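Local coordinates for 5-formaminoimidazole-4-carboxamide-1-(beta)-D-ribofuranosyl 5'-monophosphate synthetase (Methanocaldococcus jannaschii, PDB 2R7L), which catalyses the ATP- and formate-dependent formylation of AICAR to FAICAR in purine biosynthesis, without folates, at residues F294-L299 with L306-M311; N206-Y211 with G224-Y229. All blocks are in the same frame, centred on the assembly; numbering follows the deposited sequence.

How the contacts relate
Followed from the N terminus, the chain first forms contact 2, where strand 205-214 turns back through a short connection into strand 219-230. After two short helices, strand 253-263 and helix 268-285 follow, before strands 292-300 and 306-312 fold on each other as a second hairpin, contact 1. The two closures are in series, neither nested nor crossed. In space they merge into one antiparallel sheet, because strands 205-214 and 292-300 lie side by side in it; between Phe294 O and Tyr211 N, 2.7 Å apart, there is probably a hydrogen bond. Contact 1 brings edge strand 306-312 and its partner 292-300 to the ATP, while contact 2 carries the arginine that reaches both ATP and AICAR.

Contact 1 (F294-L299 with L306-M311); sequences FCLQSL and LVVFEM. With ATP (adenosine-5'-triphosphate), chain E.
The ring of Phe309 has the backbone of Gln297 over one face: Gln297 O sits 3.3 Å from the ring plane, over the outer part of the ring. Gln297 CB makes a CH-pi contact over the same face, 4.2 Å from the centroid of the Phe309 ring. Ser298 O lies at the ring edge, near its plane, whereas Leu299 CD1 and the ribose of ATP approach obliquely, Phe309 CE1 being 3.7 Å from ATP C3'.

A classic beta bulge sets two residues, Phe309 and Glu310, opposite the single Gln297. Gln297 O accepts a hydrogen bond from Phe309 N at 3.0 Å, nearly along the C=O axis, and a weak one from Glu310 N; in return Gln297 N donates to Glu310 O. Beyond the bulge, Leu299 and Val307 exchange two backbone bonds.

The Gln297 and Glu310 side chains run alongside in the same direction, their amide and carboxylate planes 35° apart. An extended chi2 (155°) places Gln297 CD near the phosphates, and NE2 makes a nearly straight bond with ATP O1B (2.9 Å, 168°). Glu310 OE2 is held on its anti side by Met311 N, 3.0 Å away. Both residues are predicted magnesium ligands, though no metal is modelled here; their place beside the phosphates of this ATP-grasp enzyme is consistent with that.

On the face away from the nucleotide, Leu296 CD2 packs on Met311 CB at 4.0 Å. Met311 and Val308 rest on helix 125-135, Leu296 and Phe294 on helix 268-285, and Ser298 OG bonds to Phe207 O of the adjoining strand 205-214.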
loop_
_atom_site.group_PDB
_atom_site.type_symbol
_atom_site.label_atom_id
_atom_site.label_comp_id
_atom_site.label_asym_id
_atom_site.label_seq_id
_atom_site.Cartn_x
_atom_site.Cartn_y
_atom_site.Cartn_z
ATOM N N PHE A 294 -6.831 27.204 2.869
ATOM C CA PHE A 294 -6.633 28.431 3.641
ATOM C C PHE A 294 -6.080 28.113 5.022
ATOM O O PHE A 294 -6.288 27.018 5.556
ATOM C CB PHE A 294 -7.910 29.279 3.736
ATOM C CG PHE A 294 -8.990 28.689 4.604
ATOM C CD1 PHE A 294 -9.052 28.987 5.956
ATOM C CD2 PHE A 294 -9.968 27.872 4.059
ATOM C CE1 PHE A 294 -10.057 28.464 6.759
ATOM C CE2 PHE A 294 -10.983 27.344 4.860
ATOM C CZ PHE A 294 -11.026 27.646 6.208
ATOM N N CYS A 295 -5.372 29.082 5.589
ATOM C CA CYS A 295 -4.616 28.876 6.817
ATOM C C CYS A 295 -4.938 29.953 7.845
ATOM O O CYS A 295 -4.976 31.143 7.513
ATOM C CB CYS A 295 -3.124 28.906 6.488
ATOM S SG CYS A 295 -2.008 28.757 7.896
ATOM N N LEU A 296 -5.192 29.529 9.078
ATOM C CA LEU A 296 -5.246 30.448 10.216
ATOM C C LEU A 296 -3.961 30.309 11.022
ATOM O O LEU A 296 -3.658 29.229 11.541
ATOM C CB LEU A 296 -6.456 30.164 11.114
ATOM C CG LEU A 296 -7.834 30.459 10.507
ATOM C CD1 LEU A 296 -8.904 30.307 11.546
ATOM C CD2 LEU A 296 -7.885 31.845 9.893
ATOM N N GLN A 297 -3.203 31.394 11.116
ATOM C CA GLN A 297 -1.959 31.398 11.883
ATOM C C GLN A 297 -2.244 31.939 13.272
ATOM O O GLN A 297 -2.516 33.121 13.445
ATOM C CB GLN A 297 -0.907 32.249 11.185
ATOM C CG GLN A 297 -0.554 31.740 9.808
ATOM C CD GLN A 297 -0.025 32.822 8.913
ATOM O OE1 GLN A 297 -0.714 33.271 7.998
ATOM N NE2 GLN A 297 1.204 33.263 9.171
ATOM N N SER A 298 -2.190 31.071 14.268
ATOM C CA SER A 298 -2.702 31.435 15.574
ATOM C C SER A 298 -1.742 31.184 16.729
ATOM O O SER A 298 -0.698 30.549 16.569
ATOM C CB SER A 298 -4.016 30.705 15.825
ATOM O OG SER A 298 -3.806 29.307 15.895
ATOM N N LEU A 299 -2.102 31.710 17.893
ATOM C CA LEU A 299 -1.360 31.461 19.112
ATOM C C LEU A 299 -2.351 31.052 20.178
ATOM O O LEU A 299 -3.380 31.693 20.355
ATOM C CB LEU A 299 -0.569 32.700 19.545
ATOM C CG LEU A 299 0.622 33.057 18.650
ATOM C CD1 LEU A 299 1.040 34.523 18.814
ATOM C CD2 LEU A 299 1.794 32.124 18.917
ATOM N N LEU A 306 -7.606 30.291 20.921
ATOM C CA LEU A 306 -6.752 30.507 19.768
ATOM C C LEU A 306 -6.934 31.926 19.247
ATOM O O LEU A 306 -8.040 32.337 18.923
ATOM C CB LEU A 306 -7.045 29.468 18.675
ATOM C CG LEU A 306 -6.569 28.037 18.972
ATOM C CD1 LEU A 306 -7.321 27.029 18.114
ATOM C CD2 LEU A 306 -5.062 27.917 18.743
ATOM N N VAL A 307 -5.838 32.675 19.189
ATOM C CA VAL A 307 -5.866 34.052 18.724
ATOM C C VAL A 307 -5.150 34.106 17.388
ATOM O O VAL A 307 -3.975 33.756 17.293
ATOM C CB VAL A 307 -5.161 35.011 19.741
ATOM C CG1 VAL A 307 -5.175 36.448 19.240
ATOM C CG2 VAL A 307 -5.819 34.929 21.111
ATOM N N VAL A 308 -5.842 34.540 16.345
ATOM C CA VAL A 308 -5.226 34.523 15.025
ATOM C C VAL A 308 -4.610 35.864 14.642
ATOM O O VAL A 308 -5.288 36.889 14.555
ATOM C CB VAL A 308 -6.161 33.918 13.920
ATOM C CG1 VAL A 308 -7.548 33.698 14.452
ATOM C CG2 VAL A 308 -6.186 34.785 12.677
ATOM N N PHE A 309 -3.299 35.839 14.429
ATOM C CA PHE A 309 -2.544 37.039 14.154
ATOM C C PHE A 309 -2.305 37.192 12.664
ATOM O O PHE A 309 -1.854 38.239 12.202
ATOM C CB PHE A 309 -1.214 37.002 14.906
ATOM C CG PHE A 309 -0.307 35.866 14.500
ATOM C CD1 PHE A 309 0.528 35.991 13.400
ATOM C CD2 PHE A 309 -0.270 34.688 15.238
ATOM C CE1 PHE A 309 1.382 34.957 13.026
ATOM C CE2 PHE A 309 0.584 33.646 14.875
ATOM C CZ PHE A 309 1.410 33.784 13.767
ATOM N N GLU A 310 -2.597 36.134 11.915
ATOM C CA GLU A 310 -2.467 36.168 10.463
ATOM C C GLU A 310 -3.328 35.098 9.796
ATOM O O GLU A 310 -3.862 34.209 10.462
ATOM C CB GLU A 310 -1.006 36.020 10.037
ATOM C CG GLU A 310 -0.298 37.338 9.765
ATOM C CD GLU A 310 -0.910 38.117 8.605
ATOM O OE1 GLU A 310 -0.617 39.325 8.480
ATOM O OE2 GLU A 310 -1.678 37.528 7.815
ATOM N N MET A 311 -3.461 35.204 8.478
ATOM C CA MET A 311 -4.194 34.225 7.692
ATOM C C MET A 311 -3.780 34.286 6.230
ATOM O O MET A 311 -3.198 35.277 5.779
ATOM C CB MET A 311 -5.695 34.463 7.800
ATOM C CG MET A 311 -6.156 35.711 7.079
ATOM S SD MET A 311 -7.893 35.625 6.604
ATOM C CE MET A 311 -7.766 34.748 5.046
HETATM P PG ATP E . 5.191 34.602 7.451
HETATM O O1G ATP E . 4.641 34.493 6.046
HETATM O O2G ATP E . 4.491 33.720 8.466
HETATM O O3G ATP E . 6.699 34.537 7.515
HETATM P PB ATP E . 3.348 36.623 8.257
HETATM O O1B ATP E . 2.357 35.550 7.879
HETATM O O2B ATP E . 3.161 38.011 7.684
HETATM O O3B ATP E . 4.845 36.127 7.890
HETATM P PA ATP E . 3.793 37.973 10.759
HETATM O O1A ATP E . 2.557 38.703 11.219
HETATM O O2A ATP E . 4.926 38.682 10.067
HETATM O O3A ATP E . 3.325 36.699 9.871
HETATM O "O5'" ATP E . 4.399 37.240 12.047
HETATM C "C5'" ATP E . 5.744 36.791 12.027
HETATM C "C4'" ATP E . 6.030 36.128 13.364
HETATM O "O4'" ATP E . 5.991 37.095 14.420
HETATM C "C3'" ATP E . 4.992 35.084 13.736
HETATM O "O3'" ATP E . 5.298 33.800 13.183
HETATM C "C2'" ATP E . 5.046 35.086 15.251
HETATM O "O2'" ATP E . 6.084 34.224 15.713
HETATM C "C1'" ATP E . 5.415 36.523 15.598
HETATM N N9 ATP E . 4.166 37.249 15.896
HETATM C C8 ATP E . 3.388 37.852 14.977
HETATM N N7 ATP E . 2.303 38.419 15.559
HETATM C C5 ATP E . 2.390 38.195 16.884
HETATM C C6 ATP E . 1.579 38.536 18.073
HETATM N N6 ATP E . 0.429 39.244 17.962
HETATM N N1 ATP E . 2.021 38.097 19.269
HETATM C C2 ATP E . 3.162 37.384 19.392
HETATM N N3 ATP E . 3.949 37.050 18.356
HETATM C C4 ATP E . 3.614 37.409 17.099
#

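Contact 2 (N206-Y211 with G224-Y229); sequences NFCIHY and GMDKRY. With AMZ (aminoimidazole 4-carboxamide ribonucleotide), chain F; ATP (adenosine-5'-triphosphate), chain E.
His210 NE2 donates to Asp226 OD1 across the strands, with ring and carboxylate planes only 24° apart; the modelled separation of 2.5 Å is shorter than usual and its exact value doubtful. Asp226 OD2 uses its syn lone pair for a salt bridge to Arg228 NH1 at 3.2 Å, close to the guanidinium plane.

The Arg228 guanidinium lies between two groups. The carboxamide nitrogen N2 of AICAR is 3.2 Å from the plane on one side, and Cys208 SG 3.5 Å from it on the other, each over the outer part of the group. The gamma-phosphate oxygen O2G of ATP is at its edge, bonded weakly by NE and NH2, and NH2 also has a salt bridge to Asp316. Arg228 therefore reaches both substrates, and Asp226, in the second shell, is placed to orient it together with Asp316.

The backbones form a hairpin within the five-stranded antiparallel sheet of the ATP-grasp region. Cys208 and Asp226 exchange two hydrogen bonds, and His210 N donates to Gly224 O at 2.8 Å, the return bond from Gly224 N being weak. On the sheet face of Ile209 and Met225, the Met225 sulfur meets Phe207 in an oblique Met-aromatic contact, with Met225 SD 4.0 Å from Phe207 CD1.

Beyond the Cys208-Asp226 pair, toward Asn206 and Arg228, a side-chain oxygen replaces a backbone carbonyl. Asn206 has CG anti to its backbone N (chi1 -176°), and its OD1 accepts from Arg228 N at 3.0 Å, in the amide plane; ND2 donates to Ser298 O. Asn206 N is bonded to Tyr229 OH of a second subunit.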
loop_
_atom_site.group_PDB
_atom_site.type_symbol
_atom_site.label_atom_id
_atom_site.label_comp_id
_atom_site.label_asym_id
_atom_site.label_seq_id
_atom_site.Cartn_x
_atom_site.Cartn_y
_atom_site.Cartn_z
ATOM N N ASN A 206 2.278 28.391 19.069
ATOM C CA ASN A 206 1.937 28.577 17.664
ATOM C C ASN A 206 1.326 27.340 16.997
ATOM O O ASN A 206 1.904 26.245 17.010
ATOM C CB ASN A 206 3.174 29.004 16.881
ATOM C CG ASN A 206 2.871 29.315 15.423
ATOM O OD1 ASN A 206 3.705 29.078 14.558
ATOM N ND2 ASN A 206 1.686 29.860 15.149
ATOM N N PHE A 207 0.150 27.536 16.416
ATOM C CA PHE A 207 -0.497 26.532 15.580
ATOM C C PHE A 207 -0.926 27.227 14.308
ATOM O O PHE A 207 -1.856 28.026 14.328
ATOM C CB PHE A 207 -1.745 25.987 16.273
ATOM C CG PHE A 207 -1.455 25.211 17.525
ATOM C CD1 PHE A 207 -1.155 23.860 17.463
ATOM C CD2 PHE A 207 -1.498 25.831 18.769
ATOM C CE1 PHE A 207 -0.896 23.135 18.618
ATOM C CE2 PHE A 207 -1.236 25.118 19.922
ATOM C CZ PHE A 207 -0.927 23.758 19.842
ATOM N N CYS A 208 -0.216 26.959 13.215
ATOM C CA CYS A 208 -0.667 27.379 11.900
ATOM C C CYS A 208 -1.549 26.260 11.351
ATOM O O CYS A 208 -1.073 25.179 11.021
ATOM C CB CYS A 208 0.520 27.668 10.980
ATOM S SG CYS A 208 1.721 28.876 11.672
ATOM N N ILE A 209 -2.847 26.528 11.287
ATOM C CA ILE A 209 -3.841 25.509 10.975
ATOM C C ILE A 209 -4.228 25.550 9.502
ATOM O O ILE A 209 -4.702 26.572 8.989
ATOM C CB ILE A 209 -5.086 25.686 11.864
ATOM C CG1 ILE A 209 -4.661 25.705 13.342
ATOM C CG2 ILE A 209 -6.091 24.577 11.600
ATOM C CD1 ILE A 209 -5.649 26.388 14.281
ATOM N N HIS A 210 -4.009 24.434 8.815
ATOM C CA HIS A 210 -4.265 24.381 7.382
ATOM C C HIS A 210 -5.608 23.712 7.087
ATOM O O HIS A 210 -5.808 22.522 7.359
ATOM C CB HIS A 210 -3.100 23.706 6.656
ATOM C CG HIS A 210 -1.758 24.246 7.055
ATOM N ND1 HIS A 210 -1.171 25.323 6.427
ATOM C CD2 HIS A 210 -0.899 23.866 8.030
ATOM C CE1 HIS A 210 -0.006 25.580 6.994
ATOM N NE2 HIS A 210 0.185 24.707 7.966
ATOM N N TYR A 211 -6.538 24.499 6.561
ATOM C CA TYR A 211 -7.872 23.999 6.241
ATOM C C TYR A 211 -8.022 23.821 4.730
ATOM O O TYR A 211 -7.227 24.341 3.947
ATOM C CB TYR A 211 -8.963 24.974 6.702
ATOM C CG TYR A 211 -8.982 25.367 8.165
ATOM C CD1 TYR A 211 -9.912 24.815 9.033
ATOM C CD2 TYR A 211 -8.105 26.331 8.666
ATOM C CE1 TYR A 211 -9.959 25.188 10.365
ATOM C CE2 TYR A 211 -8.138 26.706 10.002
ATOM C CZ TYR A 211 -9.074 26.134 10.839
ATOM O OH TYR A 211 -9.123 26.489 12.157
ATOM N N GLY A 224 -3.974 19.754 8.414
ATOM C CA GLY A 224 -2.769 19.667 9.228
ATOM C C GLY A 224 -2.371 20.961 9.911
ATOM O O GLY A 224 -3.082 21.972 9.822
ATOM N N MET A 225 -1.224 20.929 10.593
ATOM C CA MET A 225 -0.766 22.067 11.390
ATOM C C MET A 225 0.743 22.045 11.495
ATOM O O MET A 225 1.354 20.969 11.565
ATOM C CB MET A 225 -1.322 21.988 12.821
ATOM C CG MET A 225 -2.828 21.889 12.941
ATOM S SD MET A 225 -3.285 21.826 14.689
ATOM C CE MET A 225 -5.068 21.679 14.578
ATOM N N ASP A 226 1.335 23.233 11.543
ATOM C CA ASP A 226 2.763 23.383 11.810
ATOM C C ASP A 226 2.992 24.534 12.784
ATOM O O ASP A 226 2.109 25.370 13.007
ATOM C CB ASP A 226 3.541 23.657 10.514
ATOM C CG ASP A 226 3.261 25.051 9.942
ATOM O OD1 ASP A 226 2.147 25.251 9.412
ATOM O OD2 ASP A 226 4.153 25.938 10.005
ATOM N N LYS A 227 4.179 24.566 13.373
ATOM C CA LYS A 227 4.631 25.752 14.079
ATOM C C LYS A 227 5.830 26.306 13.325
ATOM O O LYS A 227 6.628 25.547 12.773
ATOM C CB LYS A 227 4.950 25.451 15.547
ATOM C CG LYS A 227 6.216 24.671 15.794
ATOM C CD LYS A 227 6.621 24.764 17.254
ATOM C CE LYS A 227 8.035 24.278 17.452
ATOM N NZ LYS A 227 8.599 24.702 18.754
ATOM N N ARG A 228 5.935 27.630 13.277
ATOM C CA ARG A 228 6.978 28.284 12.502
ATOM C C ARG A 228 8.339 28.077 13.136
ATOM O O ARG A 228 8.452 27.931 14.355
ATOM C CB ARG A 228 6.715 29.786 12.396
ATOM C CG ARG A 228 5.370 30.157 11.817
ATOM C CD ARG A 228 5.204 29.567 10.434
ATOM N NE ARG A 228 4.370 30.411 9.590
ATOM C CZ ARG A 228 3.572 29.956 8.631
ATOM N NH1 ARG A 228 3.487 28.654 8.393
ATOM N NH2 ARG A 228 2.852 30.807 7.911
ATOM N N TYR A 229 9.367 28.082 12.291
ATOM C CA TYR A 229 10.757 27.993 12.718
ATOM C C TYR A 229 11.409 29.217 12.099
ATOM O O TYR A 229 11.686 29.248 10.893
ATOM C CB TYR A 229 11.386 26.703 12.189
ATOM C CG TYR A 229 12.611 26.233 12.923
ATOM C CD1 TYR A 229 12.734 26.418 14.288
ATOM C CD2 TYR A 229 13.628 25.562 12.260
ATOM C CE1 TYR A 229 13.835 25.982 14.967
ATOM C CE2 TYR A 229 14.742 25.107 12.942
ATOM C CZ TYR A 229 14.834 25.328 14.295
ATOM O OH TYR A 229 15.928 24.900 15.001
HETATM O O5 AMZ F . 7.593 27.701 5.185
HETATM C C6 AMZ F . 6.827 28.654 5.352
HETATM N N2 AMZ F . 5.998 28.779 6.385
HETATM C C3A AMZ F . 6.791 29.802 4.356
HETATM C C7A AMZ F . 6.080 30.983 4.471
HETATM N N3 AMZ F . 5.277 31.354 5.470
HETATM N N1 AMZ F . 7.471 29.838 3.217
HETATM C C5 AMZ F . 7.187 31.009 2.629
HETATM N N AMZ F . 6.340 31.704 3.396
HETATM C C1 AMZ F . 5.778 33.041 3.088
HETATM C C2 AMZ F . 6.665 34.186 3.578
HETATM C C3 AMZ F . 7.388 34.638 2.323
HETATM O O2 AMZ F . 7.564 36.053 2.364
HETATM O O1 AMZ F . 5.807 35.230 4.052
HETATM O O AMZ F . 5.755 33.097 1.652
HETATM C C AMZ F . 6.383 34.310 1.222
HETATM C C4 AMZ F . 7.076 33.997 -0.118
HETATM O O3 AMZ F . 8.005 32.930 0.047
HETATM P P AMZ F . 9.428 33.017 -0.636
HETATM O OP1 AMZ F . 9.407 33.003 -2.122
HETATM O O4 AMZ F . 10.131 34.361 -0.102
HETATM O OP2 AMZ F . 10.311 31.787 -0.059
HETATM P PG ATP E . 5.191 34.602 7.451
HETATM O O1G ATP E . 4.641 34.493 6.046
HETATM O O2G ATP E . 4.491 33.720 8.466
HETATM O O3G ATP E . 6.699 34.537 7.515
HETATM P PB ATP E . 3.348 36.623 8.257
HETATM O O1B ATP E . 2.357 35.550 7.879
HETATM O O2B ATP E . 3.161 38.011 7.684
HETATM O O3B ATP E . 4.845 36.127 7.890
HETATM P PA ATP E . 3.793 37.973 10.759
HETATM O O1A ATP E . 2.557 38.703 11.219
HETATM O O2A ATP E . 4.926 38.682 10.067
HETATM O O3A ATP E . 3.325 36.699 9.871
HETATM O "O5'" ATP E . 4.399 37.240 12.047
HETATM C "C5'" ATP E . 5.744 36.791 12.027
HETATM C "C4'" ATP E . 6.030 36.128 13.364
HETATM O "O4'" ATP E . 5.991 37.095 14.420
HETATM C "C3'" ATP E . 4.992 35.084 13.736
HETATM O "O3'" ATP E . 5.298 33.800 13.183
HETATM C "C2'" ATP E . 5.046 35.086 15.251
HETATM O "O2'" ATP E . 6.084 34.224 15.713
HETATM C "C1'" ATP E . 5.415 36.523 15.598
HETATM N N9 ATP E . 4.166 37.249 15.896
HETATM C C8 ATP E . 3.388 37.852 14.977
HETATM N N7 ATP E . 2.303 38.419 15.559
HETATM C C5 ATP E . 2.390 38.195 16.884
HETATM C C6 ATP E . 1.579 38.536 18.073
HETATM N N6 ATP E . 0.429 39.244 17.962
HETATM N N1 ATP E . 2.021 38.097 19.269
HETATM C C2 ATP E . 3.162 37.384 19.392
HETATM N N3 ATP E . 3.949 37.050 18.356
HETATM C C4 ATP E . 3.614 37.409 17.099
#